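Local atomic coordinates of enoyl-CoA hydratase/isomerase family protein (Pseudomonas syringae pv. tomato, PDB entry 3OT6), a protein that belongs to the enoyl-CoA hydratase/isomerase family and probably acts on an acyl-CoA thioester, although its own substrate and reaction are not established. Residues A[17-22]-A[39-44]; A[35-40]-A[84-89]; A[58-63]-A[110-115]; A[67-72]-A[78-83]; A[88-93]-A[97-102]. All coordinates share one frame; numbering follows the deposited sequence.

Interaction 1: residues A[17-22]-A[39-44]; sequences ATLTLN and AALDQA
Leu19, in strand 16-21, reaches across to Ala40 and Leu41 of helix 31-46, and its branches account for most of the contact. Its CB stands back from the helix, 4.8 Å from Ala40 CB. One bond further out the gap closes, with CG 3.7 Å from Ala40 CB. There the side chain forks. CD1 turns along its own strand toward Ala17, whose CB is 4.0 Å away. CD2 carries on into the helix, where it lies 3.5 Å from the methyl of Ala40 and 4.0 Å from CD2 of Leu41. With chi1 at -77°, CG is placed opposite the carbonyl carbon and beside the backbone N, which aims the fork at the helix. Leu41 has the same kind of first torsion, yet the two leucine side chains meet at about a right angle, one methyl of each touching.

Strand 16-21, helix 31-46 and strand 50-54 form a beta-alpha-beta unit of this crotonase-like fold. The segments 17-21 and 39-44 run antiparallel, at 178°, with their axes 9.7 Å apart. Residues two apart on the strand thus meet residues four apart on the helix: Leu19 is paired with Ala40, and Ala17 CB with Ala44 CB at 4.3 Å. The short Ala40 side chain leaves room for Leu19 to fill the layer between strand and helix. Val51 of the neighbouring parallel strand touches both Leu19 and Ala44, and Tyr10 of strand 8-13 packs on Ala17 and Leu19. A bound 2-methyl-2,4-pentanediol, probably from the crystallisation liquor, comes within about 4 Å of the Ala40 side chain.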
# COMPACT_ATOMS: atom_id res chain seq x y z
N ALA A 17 13.65 0.41 8.51
CA ALA A 17 13.92 -0.40 7.31
C ALA A 17 13.18 0.23 6.12
O ALA A 17 11.93 0.27 6.10
CB ALA A 17 13.48 -1.86 7.50
N THR A 18 13.93 0.78 5.16
CA THR A 18 13.38 1.34 3.94
C THR A 18 13.26 0.21 2.94
O THR A 18 14.27 -0.46 2.65
CB THR A 18 14.25 2.44 3.37
OG1 THR A 18 14.40 3.49 4.33
CG2 THR A 18 13.58 3.04 2.16
N LEU A 19 12.01 -0.02 2.47
CA LEU A 19 11.68 -0.97 1.38
C LEU A 19 11.41 -0.16 0.13
O LEU A 19 10.45 0.64 0.07
CB LEU A 19 10.49 -1.84 1.76
CG LEU A 19 10.80 -3.01 2.76
CD1 LEU A 19 11.47 -2.58 4.07
CD2 LEU A 19 9.61 -3.84 3.07
N THR A 20 12.32 -0.28 -0.84
CA THR A 20 12.22 0.57 -2.03
C THR A 20 11.74 -0.29 -3.17
O THR A 20 12.41 -1.28 -3.51
CB THR A 20 13.52 1.21 -2.41
OG1 THR A 20 14.00 1.99 -1.30
CG2 THR A 20 13.31 2.14 -3.59
N LEU A 21 10.54 -0.02 -3.68
CA LEU A 21 10.07 -0.79 -4.80
C LEU A 21 10.71 -0.19 -6.02
O LEU A 21 10.78 1.04 -6.15
CB LEU A 21 8.56 -0.69 -4.91
CG LEU A 21 7.84 -1.31 -6.11
CD1 LEU A 21 8.15 -2.82 -6.37
CD2 LEU A 21 6.34 -1.03 -6.02
N ASN A 22 11.21 -1.05 -6.89
CA ASN A 22 11.81 -0.60 -8.14
C ASN A 22 11.62 -1.64 -9.28
O ASN A 22 12.45 -2.55 -9.48
CB ASN A 22 13.28 -0.29 -7.88
CG ASN A 22 14.02 0.14 -9.12
OD1 ASN A 22 13.42 0.49 -10.14
ND2 ASN A 22 15.33 0.08 -9.05
N ALA A 39 9.50 -11.08 1.43
CA ALA A 39 10.83 -11.44 1.88
C ALA A 39 11.38 -10.24 2.61
O ALA A 39 11.99 -10.38 3.65
CB ALA A 39 11.73 -11.83 0.73
N ALA A 40 11.06 -9.04 2.14
CA ALA A 40 11.58 -7.84 2.77
C ALA A 40 10.92 -7.64 4.09
O ALA A 40 11.49 -7.01 4.95
CB ALA A 40 11.44 -6.56 1.89
N LEU A 41 9.72 -8.16 4.27
CA LEU A 41 8.97 -7.84 5.48
C LEU A 41 9.31 -8.85 6.50
O LEU A 41 9.27 -8.54 7.67
CB LEU A 41 7.43 -7.81 5.25
CG LEU A 41 6.80 -6.54 4.59
CD1 LEU A 41 5.39 -6.85 4.08
CD2 LEU A 41 6.81 -5.30 5.51
N ASP A 42 9.64 -10.06 6.05
CA ASP A 42 10.19 -11.06 6.91
C ASP A 42 11.42 -10.51 7.62
O ASP A 42 11.56 -10.69 8.84
CB ASP A 42 10.54 -12.30 6.13
CG ASP A 42 9.30 -13.11 5.73
OD1 ASP A 42 8.23 -12.94 6.35
OD2 ASP A 42 9.36 -13.86 4.74
N GLN A 43 12.25 -9.81 6.86
CA GLN A 43 13.52 -9.35 7.32
C GLN A 43 13.24 -8.23 8.30
O GLN A 43 13.85 -8.18 9.38
CB GLN A 43 14.36 -8.86 6.14
CG GLN A 43 15.76 -8.40 6.56
CD GLN A 43 16.54 -9.51 7.33
OE1 GLN A 43 16.53 -10.68 6.96
NE2 GLN A 43 17.18 -9.11 8.42
N ALA A 44 12.29 -7.33 7.94
CA ALA A 44 11.90 -6.19 8.78
C ALA A 44 11.35 -6.66 10.12
O ALA A 44 11.55 -5.98 11.11
CB ALA A 44 10.89 -5.28 8.06

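Interaction 2: residues A[35-40]-A[84-89]; sequences IAFNAA and STLARR
Phe37 meets Leu86 of helix 73-91 near its own root. CB lies 3.9 Å from Leu86 CD2, and the same methyl reaches CG and CD1 of the ring obliquely, the two side chains crossing at about a right angle. The far end of the ring leads away from this helix pair; Val8 of strand 8-13 is among its other neighbours. Asn38 follows and supplies the polar half. Its amide oxygen OD1 and its backbone O both accept from a single nitrogen, NH1 of Arg89. The bond to OD1, 3.1 Å long, is fairly straight at 157° and lies in the guanidinium plane; amide and guanidinium are nearly coplanar. The bond to O, 3.0 Å, is more bent at 137°, and that oxygen is tilted out of the guanidinium plane. Each uses a lone pair in the plane of its carbonyl.

Arg89 spans the gap with its chain extended from CG to NE, its CD passing 3.5 Å from Asn38 OD1. The other terminal nitrogen, NH2, forms salt bridges with Asp42 and Glu45, further along helix 31-46, so both ends of the guanidinium are held and its rotation is probably fixed. The segments run nearly parallel, crossing at 20° with axes 10.8 Å apart, a side-by-side helix pair of the kind that flanks the sheet of the crotonase-like fold.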
# COMPACT_ATOMS: atom_id res chain seq x y z
N ILE A 35 6.44 -11.41 -3.80
CA ILE A 35 7.39 -12.29 -3.19
C ILE A 35 8.56 -11.46 -2.60
O ILE A 35 8.97 -11.65 -1.44
CB ILE A 35 7.90 -13.29 -4.20
CG1 ILE A 35 6.78 -14.29 -4.56
CG2 ILE A 35 9.05 -14.05 -3.56
CD1 ILE A 35 7.12 -15.19 -5.70
N ALA A 36 9.07 -10.52 -3.37
CA ALA A 36 10.12 -9.65 -2.87
C ALA A 36 9.62 -8.98 -1.63
O ALA A 36 10.35 -8.99 -0.64
CB ALA A 36 10.54 -8.61 -3.92
N PHE A 37 8.39 -8.43 -1.64
CA PHE A 37 7.81 -7.68 -0.50
C PHE A 37 7.68 -8.56 0.73
O PHE A 37 8.05 -8.15 1.80
CB PHE A 37 6.40 -7.10 -0.84
CG PHE A 37 6.40 -5.65 -1.12
CD1 PHE A 37 6.02 -5.18 -2.38
CD2 PHE A 37 6.79 -4.74 -0.13
CE1 PHE A 37 6.06 -3.82 -2.66
CE2 PHE A 37 6.84 -3.40 -0.38
CZ PHE A 37 6.48 -2.91 -1.67
N ASN A 38 7.15 -9.76 0.58
CA ASN A 38 7.08 -10.67 1.69
C ASN A 38 8.47 -10.99 2.29
O ASN A 38 8.58 -11.10 3.54
CB ASN A 38 6.35 -11.94 1.29
CG ASN A 38 4.84 -11.69 1.14
OD1 ASN A 38 4.19 -11.19 2.07
ND2 ASN A 38 4.29 -12.03 -0.04
N ALA A 39 9.50 -11.08 1.43
CA ALA A 39 10.83 -11.44 1.88
C ALA A 39 11.38 -10.24 2.61
O ALA A 39 11.99 -10.38 3.65
CB ALA A 39 11.73 -11.83 0.73
N ALA A 40 11.06 -9.04 2.14
CA ALA A 40 11.58 -7.84 2.77
C ALA A 40 10.92 -7.64 4.09
O ALA A 40 11.49 -7.01 4.95
CB ALA A 40 11.44 -6.56 1.89
N SER A 84 -3.78 -8.86 -2.21
CA SER A 84 -4.68 -8.63 -1.08
C SER A 84 -4.15 -9.24 0.24
O SER A 84 -4.33 -8.63 1.31
CB SER A 84 -6.03 -9.26 -1.38
OG SER A 84 -6.56 -8.64 -2.53
N THR A 85 -3.57 -10.47 0.14
CA THR A 85 -2.94 -11.16 1.27
C THR A 85 -1.79 -10.27 1.81
O THR A 85 -1.64 -10.10 3.05
CB THR A 85 -2.38 -12.56 0.83
OG1 THR A 85 -3.48 -13.46 0.50
CG2 THR A 85 -1.51 -13.17 1.90
N LEU A 86 -1.04 -9.64 0.88
CA LEU A 86 0.03 -8.71 1.25
C LEU A 86 -0.57 -7.49 1.93
O LEU A 86 -0.01 -7.00 2.92
CB LEU A 86 0.93 -8.29 0.06
CG LEU A 86 1.91 -7.13 0.28
CD1 LEU A 86 3.04 -7.52 1.30
CD2 LEU A 86 2.56 -6.61 -1.01
N ALA A 87 -1.70 -6.97 1.43
CA ALA A 87 -2.34 -5.83 2.12
C ALA A 87 -2.73 -6.24 3.58
O ALA A 87 -2.55 -5.48 4.53
CB ALA A 87 -3.60 -5.26 1.33
N ARG A 88 -3.33 -7.40 3.72
CA ARG A 88 -3.70 -7.90 5.02
C ARG A 88 -2.43 -8.09 5.90
O ARG A 88 -2.44 -7.86 7.10
CB ARG A 88 -4.45 -9.22 4.84
CG ARG A 88 -5.21 -9.62 6.06
CD ARG A 88 -4.77 -10.96 6.46
NE ARG A 88 -5.57 -11.57 7.51
CZ ARG A 88 -5.12 -11.74 8.75
NH1 ARG A 88 -3.88 -11.34 9.05
NH2 ARG A 88 -5.90 -12.28 9.67
N ARG A 89 -1.30 -8.45 5.32
CA ARG A 89 -0.15 -8.71 6.15
C ARG A 89 0.37 -7.38 6.61
O ARG A 89 0.73 -7.24 7.76
CB ARG A 89 0.94 -9.49 5.40
CG ARG A 89 2.23 -9.50 6.14
CD ARG A 89 3.34 -10.15 5.35
NE ARG A 89 4.47 -10.33 6.24
CZ ARG A 89 5.61 -10.89 5.90
NH1 ARG A 89 5.79 -11.33 4.67
NH2 ARG A 89 6.54 -11.03 6.80

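Interaction 3: residues A[58-63]-A[110-115]; sequences GILSGG and AFLLLS
Leu60 sits where the chain turns a corner out of the short strand 58-59, and it faces Leu112 and Leu113 in helix 108-113. After the corner, Ser61 makes an ST turn: its OG accepts from Gly63 N at 3.1 Å, nearly straight at 164°. Gly63 takes a positive phi of 113°, a backbone shape in which a side chain would run into the preceding carbonyl. On the other segment, Ser115 OG donates back to Phe111 O at 2.8 Å.

Between the segments one methyl does most of the touching. Leu60 CD2 lies 3.9 Å from Leu113 CG and equally far from Leu113 CD2, and it reaches Leu112 CB more loosely at 4.4 Å. The Leu60 and Leu113 side chains lie alongside one another, pointing opposite ways. Val99 and Ala105 touch both of them. In crotonase relatives the loop after this strand and the start of this helix supply the backbone N-H groups of the oxyanion hole, so the contact probably lies close behind that site.

No hydrogen bond crosses here, and Ser61 OG finds its partners in Gly63 N and Asn27 O; loop and helix are therefore matched by apolar shape, without directional bonds to each other.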
# COMPACT_ATOMS: atom_id res chain seq x y z
N GLY A 58 8.79 10.16 -8.56
CA GLY A 58 7.59 10.42 -9.30
C GLY A 58 6.58 9.30 -9.26
O GLY A 58 5.48 9.47 -9.79
N ILE A 59 6.90 8.15 -8.67
CA ILE A 59 5.94 7.05 -8.66
C ILE A 59 6.07 6.04 -7.47
O ILE A 59 7.13 5.39 -7.29
CB ILE A 59 5.95 6.29 -10.00
CG1 ILE A 59 4.89 5.22 -10.01
CG2 ILE A 59 7.31 5.67 -10.27
CD1 ILE A 59 3.82 5.47 -11.02
N LEU A 60 4.97 5.87 -6.71
CA LEU A 60 4.83 4.75 -5.77
C LEU A 60 4.57 3.45 -6.53
O LEU A 60 5.41 2.49 -6.49
CB LEU A 60 3.76 5.00 -4.70
CG LEU A 60 3.53 3.78 -3.76
CD1 LEU A 60 4.85 3.40 -3.08
CD2 LEU A 60 2.40 4.05 -2.70
N SER A 61 3.43 3.40 -7.24
CA SER A 61 3.14 2.26 -8.09
C SER A 61 1.90 2.56 -8.89
O SER A 61 0.98 3.19 -8.37
CB SER A 61 2.93 0.99 -7.29
OG SER A 61 2.45 -0.03 -8.10
N GLY A 62 1.87 2.13 -10.16
CA GLY A 62 0.74 2.35 -11.05
C GLY A 62 -0.22 1.18 -10.93
O GLY A 62 -1.20 1.13 -11.65
N GLY A 63 0.06 0.23 -10.04
CA GLY A 63 -0.88 -0.85 -9.79
C GLY A 63 -0.38 -2.21 -10.25
O GLY A 63 0.80 -2.33 -10.59
N ALA A 110 -2.36 2.58 -5.03
CA ALA A 110 -3.02 3.37 -4.01
C ALA A 110 -3.54 2.47 -2.85
O ALA A 110 -3.70 2.96 -1.71
CB ALA A 110 -4.13 4.27 -4.59
N PHE A 111 -3.82 1.19 -3.11
CA PHE A 111 -4.10 0.28 -2.03
C PHE A 111 -2.96 0.11 -1.03
O PHE A 111 -3.19 -0.19 0.14
CB PHE A 111 -4.62 -1.04 -2.51
CG PHE A 111 -6.05 -0.95 -2.98
CD1 PHE A 111 -7.06 -0.48 -2.11
CD2 PHE A 111 -6.40 -1.28 -4.28
CE1 PHE A 111 -8.42 -0.38 -2.56
CE2 PHE A 111 -7.70 -1.17 -4.72
CZ PHE A 111 -8.72 -0.71 -3.88
N LEU A 112 -1.73 0.32 -1.47
CA LEU A 112 -0.64 0.19 -0.54
C LEU A 112 -0.76 1.27 0.53
O LEU A 112 -0.42 0.97 1.69
CB LEU A 112 0.73 0.30 -1.20
CG LEU A 112 1.09 -0.74 -2.25
CD1 LEU A 112 2.53 -0.40 -2.76
CD2 LEU A 112 1.03 -2.08 -1.63
N LEU A 113 -1.19 2.48 0.16
CA LEU A 113 -1.39 3.58 1.14
C LEU A 113 -2.54 3.33 2.16
O LEU A 113 -2.56 3.92 3.27
CB LEU A 113 -1.63 4.93 0.45
CG LEU A 113 -0.60 5.42 -0.61
CD1 LEU A 113 -1.31 6.37 -1.59
CD2 LEU A 113 0.58 6.09 0.12
N LEU A 114 -3.49 2.50 1.76
CA LEU A 114 -4.60 2.11 2.58
C LEU A 114 -4.24 0.90 3.47
O LEU A 114 -5.09 0.40 4.21
CB LEU A 114 -5.81 1.82 1.68
CG LEU A 114 -6.28 3.02 0.83
CD1 LEU A 114 -7.67 2.82 0.20
CD2 LEU A 114 -6.28 4.35 1.60
N SER A 115 -2.98 0.45 3.43
CA SER A 115 -2.60 -0.77 4.12
C SER A 115 -1.55 -0.48 5.22
O SER A 115 -0.92 -1.38 5.70
CB SER A 115 -1.97 -1.72 3.12
OG SER A 115 -2.92 -2.08 2.14

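Interaction 4: residues A[67-72]-A[78-83]; sequences KVMTSS and NLVAQG
Leu79 CD2 is received by two consecutive residues of helix 66-71. It lies 3.8 Å from Val68 CG1 and 3.9 Å from CG of Met69, a selenomethionine. Further along that side chain, the selenium atom SE passes 4.0 Å from the same leucine methyl and comes within 3.8 Å of Val80 CG2. Met69 can serve both partners because the bend at chi2 (-73°) sets SE beside Leu79 CD2 and Val80 CG2 at once; the further bend at chi3 turns only CE. Met69 meets Leu79 at about a right angle, whereas Val68 approaches it on a slant. No hydrogen bond crosses this interface.

Helices 66-71 and 73-91 of this crotonase-like fold are consecutive, with Ser72 between them, and their segments are inclined at 131° with axes 10.5 Å apart. Ser71 and Ser72 shape the join. Val68 O accepts from both Ser71 N and Ser71 OG, the latter at 2.8 Å, and the two donors arrive from the same face of the carbonyl plane. Ser72 is the N-cap of helix 73-91, its OG accepting from the backbone N of Ala75.

Beyond this layer, Pro31 touches both Val68 and Leu79, and Ile34 of the same helix 31-46 adds to the cover of Leu79. Tyr64 packs on Leu79 and Val80. A bound 2-methylpentane-2,4-diol, probably a crystallisation additive, lies about 4 Å from the Val80 side chain.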
# COMPACT_ATOMS: atom_id res chain seq x y z
N LYS A 67 0.02 -7.00 -17.76
CA LYS A 67 0.48 -8.13 -18.51
C LYS A 67 0.13 -9.45 -17.80
O LYS A 67 -0.55 -10.28 -18.37
CB LYS A 67 1.98 -7.95 -18.80
CG LYS A 67 2.57 -8.88 -19.85
CD LYS A 67 3.12 -10.20 -19.20
CE LYS A 67 3.73 -11.15 -20.27
NZ LYS A 67 4.45 -10.37 -21.36
N VAL A 68 0.50 -9.62 -16.53
CA VAL A 68 0.07 -10.79 -15.75
C VAL A 68 -1.43 -10.91 -15.63
O VAL A 68 -1.97 -12.03 -15.77
CB VAL A 68 0.71 -10.87 -14.33
CG1 VAL A 68 0.12 -12.05 -13.50
CG2 VAL A 68 2.17 -11.01 -14.44
N MSE A 69 -2.11 -9.79 -15.38
CA MSE A 69 -3.58 -9.76 -15.17
C MSE A 69 -4.38 -10.29 -16.34
O MSE A 69 -5.40 -10.98 -16.17
CB MSE A 69 -4.04 -8.33 -14.82
CG MSE A 69 -3.68 -7.92 -13.35
SE MSE A 69 -4.78 -8.80 -11.99
CE MSE A 69 -6.50 -8.48 -12.81
N THR A 70 -3.91 -9.94 -17.53
CA THR A 70 -4.59 -10.28 -18.75
C THR A 70 -4.08 -11.58 -19.36
O THR A 70 -4.57 -12.02 -20.37
CB THR A 70 -4.55 -9.11 -19.79
OG1 THR A 70 -3.19 -8.71 -20.05
CG2 THR A 70 -5.39 -7.92 -19.28
N SER A 71 -3.11 -12.23 -18.72
CA SER A 71 -2.51 -13.42 -19.29
C SER A 71 -3.43 -14.64 -19.12
O SER A 71 -3.45 -15.54 -19.94
CB SER A 71 -1.13 -13.68 -18.65
OG SER A 71 -1.30 -14.27 -17.36
N SER A 72 -4.19 -14.66 -18.03
CA SER A 72 -5.16 -15.68 -17.85
C SER A 72 -5.97 -15.38 -16.60
O SER A 72 -5.53 -14.66 -15.70
CB SER A 72 -4.47 -17.02 -17.71
OG SER A 72 -4.20 -17.33 -16.36
N ASN A 78 -4.70 -15.33 -8.90
CA ASN A 78 -3.68 -15.66 -7.97
C ASN A 78 -2.92 -14.37 -7.65
O ASN A 78 -2.50 -14.14 -6.50
CB ASN A 78 -2.74 -16.77 -8.48
CG ASN A 78 -1.40 -16.78 -7.72
OD1 ASN A 78 -0.37 -16.18 -8.19
ND2 ASN A 78 -1.42 -17.37 -6.49
N LEU A 79 -2.79 -13.51 -8.66
CA LEU A 79 -2.13 -12.25 -8.45
C LEU A 79 -2.92 -11.38 -7.45
O LEU A 79 -2.33 -10.80 -6.52
CB LEU A 79 -1.83 -11.50 -9.77
CG LEU A 79 -1.15 -10.11 -9.68
CD1 LEU A 79 0.21 -10.13 -8.99
CD2 LEU A 79 -0.97 -9.41 -11.04
N VAL A 80 -4.23 -11.28 -7.62
CA VAL A 80 -4.97 -10.38 -6.76
C VAL A 80 -5.04 -10.99 -5.40
O VAL A 80 -4.97 -10.26 -4.40
CB VAL A 80 -6.37 -10.09 -7.32
CG1 VAL A 80 -7.37 -9.52 -6.17
CG2 VAL A 80 -6.23 -9.25 -8.56
N ALA A 81 -5.17 -12.31 -5.31
CA ALA A 81 -5.17 -12.96 -3.96
C ALA A 81 -3.86 -12.69 -3.18
O ALA A 81 -3.88 -12.43 -1.94
CB ALA A 81 -5.48 -14.48 -4.03
N GLN A 82 -2.73 -12.68 -3.90
CA GLN A 82 -1.43 -12.50 -3.24
C GLN A 82 -1.33 -11.06 -2.82
O GLN A 82 -0.82 -10.73 -1.76
CB GLN A 82 -0.30 -12.76 -4.21
CG GLN A 82 0.07 -14.14 -4.62
CD GLN A 82 1.25 -14.00 -5.73
OE1 GLN A 82 0.95 -13.98 -6.95
NE2 GLN A 82 2.56 -13.81 -5.29
N GLY A 83 -1.79 -10.16 -3.68
CA GLY A 83 -1.65 -8.77 -3.41
C GLY A 83 -2.55 -8.33 -2.25
O GLY A 83 -2.14 -7.46 -1.43

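Interaction 5: residues A[88-93]-A[97-102]; sequences RRMLSH and IIVACP
Ile97 CD1 pushes in between Met90 and His93, where the chain leaves helix 73-91 and soon turns back as a strand. The apolar contacts centre on this methyl: it lies 3.5 Å from His93 CB and 3.9 Å from CB of Met90, a selenomethionine. It also packs against a polar atom, the backbone O of Met90, at 3.4 Å. The imidazole is met obliquely, with Ile97 CG1 3.7 Å from His93 CD2. His93 has chi1 at -166°, which sets its ring opposite the backbone N and over toward the isoleucine. One strand repeat further on, Val99 CG2 receives the Met90 terminal methyl CE at 4.2 Å, a looser touch.

This is the helix-to-strand half of an alpha/beta connection in the crotonase-like fold: strand 97-100 runs parallel between strands 50-54 and 118-122, and Val51 also packs on His93 and Ile97.

Hydrogen bonds act within the segments or outward. Where the helix gives way to the loop, Ser92 OG donates to Arg88 O at 2.9 Å, while Ser92 N bonds to Arg89 O. Outward, His93 O accepts from Lys209 NZ, and Ile97 N donates to the carboxylate of Asp117.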
# COMPACT_ATOMS: atom_id res chain seq x y z
N ARG A 88 -3.33 -7.40 3.72
CA ARG A 88 -3.70 -7.90 5.02
C ARG A 88 -2.43 -8.09 5.90
O ARG A 88 -2.44 -7.86 7.10
CB ARG A 88 -4.45 -9.22 4.84
CG ARG A 88 -5.21 -9.62 6.06
CD ARG A 88 -4.77 -10.96 6.46
NE ARG A 88 -5.57 -11.57 7.51
CZ ARG A 88 -5.12 -11.74 8.75
NH1 ARG A 88 -3.88 -11.34 9.05
NH2 ARG A 88 -5.90 -12.28 9.67
N ARG A 89 -1.30 -8.45 5.32
CA ARG A 89 -0.15 -8.71 6.15
C ARG A 89 0.37 -7.38 6.61
O ARG A 89 0.73 -7.24 7.76
CB ARG A 89 0.94 -9.49 5.40
CG ARG A 89 2.23 -9.50 6.14
CD ARG A 89 3.34 -10.15 5.35
NE ARG A 89 4.47 -10.33 6.24
CZ ARG A 89 5.61 -10.89 5.90
NH1 ARG A 89 5.79 -11.33 4.67
NH2 ARG A 89 6.54 -11.03 6.80
N MSE A 90 0.34 -6.37 5.75
CA MSE A 90 0.84 -5.06 6.12
C MSE A 90 0.02 -4.46 7.24
O MSE A 90 0.55 -3.78 8.10
CB MSE A 90 0.85 -4.10 4.93
CG MSE A 90 1.94 -4.40 3.94
SE MSE A 90 1.79 -3.43 2.24
CE MSE A 90 2.17 -1.57 2.78
N LEU A 91 -1.27 -4.69 7.20
CA LEU A 91 -2.16 -4.11 8.22
C LEU A 91 -2.04 -4.88 9.52
O LEU A 91 -2.49 -4.44 10.59
CB LEU A 91 -3.60 -4.12 7.75
CG LEU A 91 -3.90 -3.08 6.65
CD1 LEU A 91 -5.17 -3.52 5.92
CD2 LEU A 91 -4.13 -1.78 7.35
N SER A 92 -1.42 -6.06 9.46
CA SER A 92 -1.25 -6.80 10.71
C SER A 92 0.24 -6.86 11.11
O SER A 92 0.59 -7.54 12.05
CB SER A 92 -1.94 -8.15 10.71
OG SER A 92 -1.54 -8.87 9.62
N HIS A 93 1.06 -6.03 10.47
CA HIS A 93 2.46 -6.07 10.73
C HIS A 93 2.79 -5.67 12.18
O HIS A 93 2.30 -4.67 12.69
CB HIS A 93 3.17 -5.14 9.73
CG HIS A 93 4.65 -5.34 9.68
ND1 HIS A 93 5.23 -6.51 9.22
CD2 HIS A 93 5.68 -4.53 10.07
CE1 HIS A 93 6.54 -6.40 9.28
NE2 HIS A 93 6.84 -5.22 9.80
N ILE A 97 4.15 0.59 9.85
CA ILE A 97 4.49 0.78 8.45
C ILE A 97 4.14 2.20 7.95
O ILE A 97 2.97 2.66 8.05
CB ILE A 97 3.87 -0.30 7.57
CG1 ILE A 97 4.32 -1.68 8.05
CG2 ILE A 97 4.34 -0.12 6.09
CD1 ILE A 97 3.74 -2.83 7.23
N ILE A 98 5.18 2.89 7.46
CA ILE A 98 5.06 4.19 6.82
C ILE A 98 5.11 3.96 5.34
O ILE A 98 5.94 3.17 4.83
CB ILE A 98 6.19 5.13 7.24
CG1 ILE A 98 6.25 5.26 8.76
CG2 ILE A 98 6.01 6.53 6.66
CD1 ILE A 98 7.53 6.09 9.30
N VAL A 99 4.20 4.57 4.62
CA VAL A 99 4.31 4.56 3.16
C VAL A 99 4.63 5.97 2.77
O VAL A 99 3.90 6.94 3.17
CB VAL A 99 3.02 4.04 2.43
CG1 VAL A 99 3.18 4.16 0.89
CG2 VAL A 99 2.78 2.60 2.83
N ALA A 100 5.75 6.10 2.07
CA ALA A 100 6.27 7.38 1.64
C ALA A 100 6.09 7.42 0.14
O ALA A 100 6.89 6.81 -0.62
CB ALA A 100 7.74 7.49 1.99
N CYS A 101 5.07 8.14 -0.33
CA CYS A 101 4.71 8.03 -1.72
C CYS A 101 5.42 9.12 -2.54
O CYS A 101 5.14 10.29 -2.32
CB CYS A 101 3.19 8.06 -1.87
SG CYS A 101 2.66 8.45 -3.53
N PRO A 102 6.35 8.74 -3.46
CA PRO A 102 7.13 9.81 -4.13
C PRO A 102 6.47 10.47 -5.37
O PRO A 102 7.11 11.27 -6.04
CB PRO A 102 8.49 9.14 -4.45
CG PRO A 102 8.30 7.68 -4.28
CD PRO A 102 6.86 7.41 -3.83

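Helix 73-91 runs through three of the contacts: interaction 4 in its first half, then interactions 2 and 5, which share Arg88 and Arg89. Helix 31-46 likewise joins interactions 1 and 2, and a salt bridge from Arg89 NH2 to Asp42 OD1, 2.6 Å, ties their segments further. Interactions 3 and 5 meet at Val99, whose CG1 lies 3.7 Å from Leu60 CD2 and 3.3 Å from Leu113 CD2. Interactions 1 and 4 are the most widely separated, with centres about 22 Å apart. Going by crotonase relatives, interaction 3 is probably closest to the oxyanion hole; interactions 1 and 4 each have a crystallisation diol nearby.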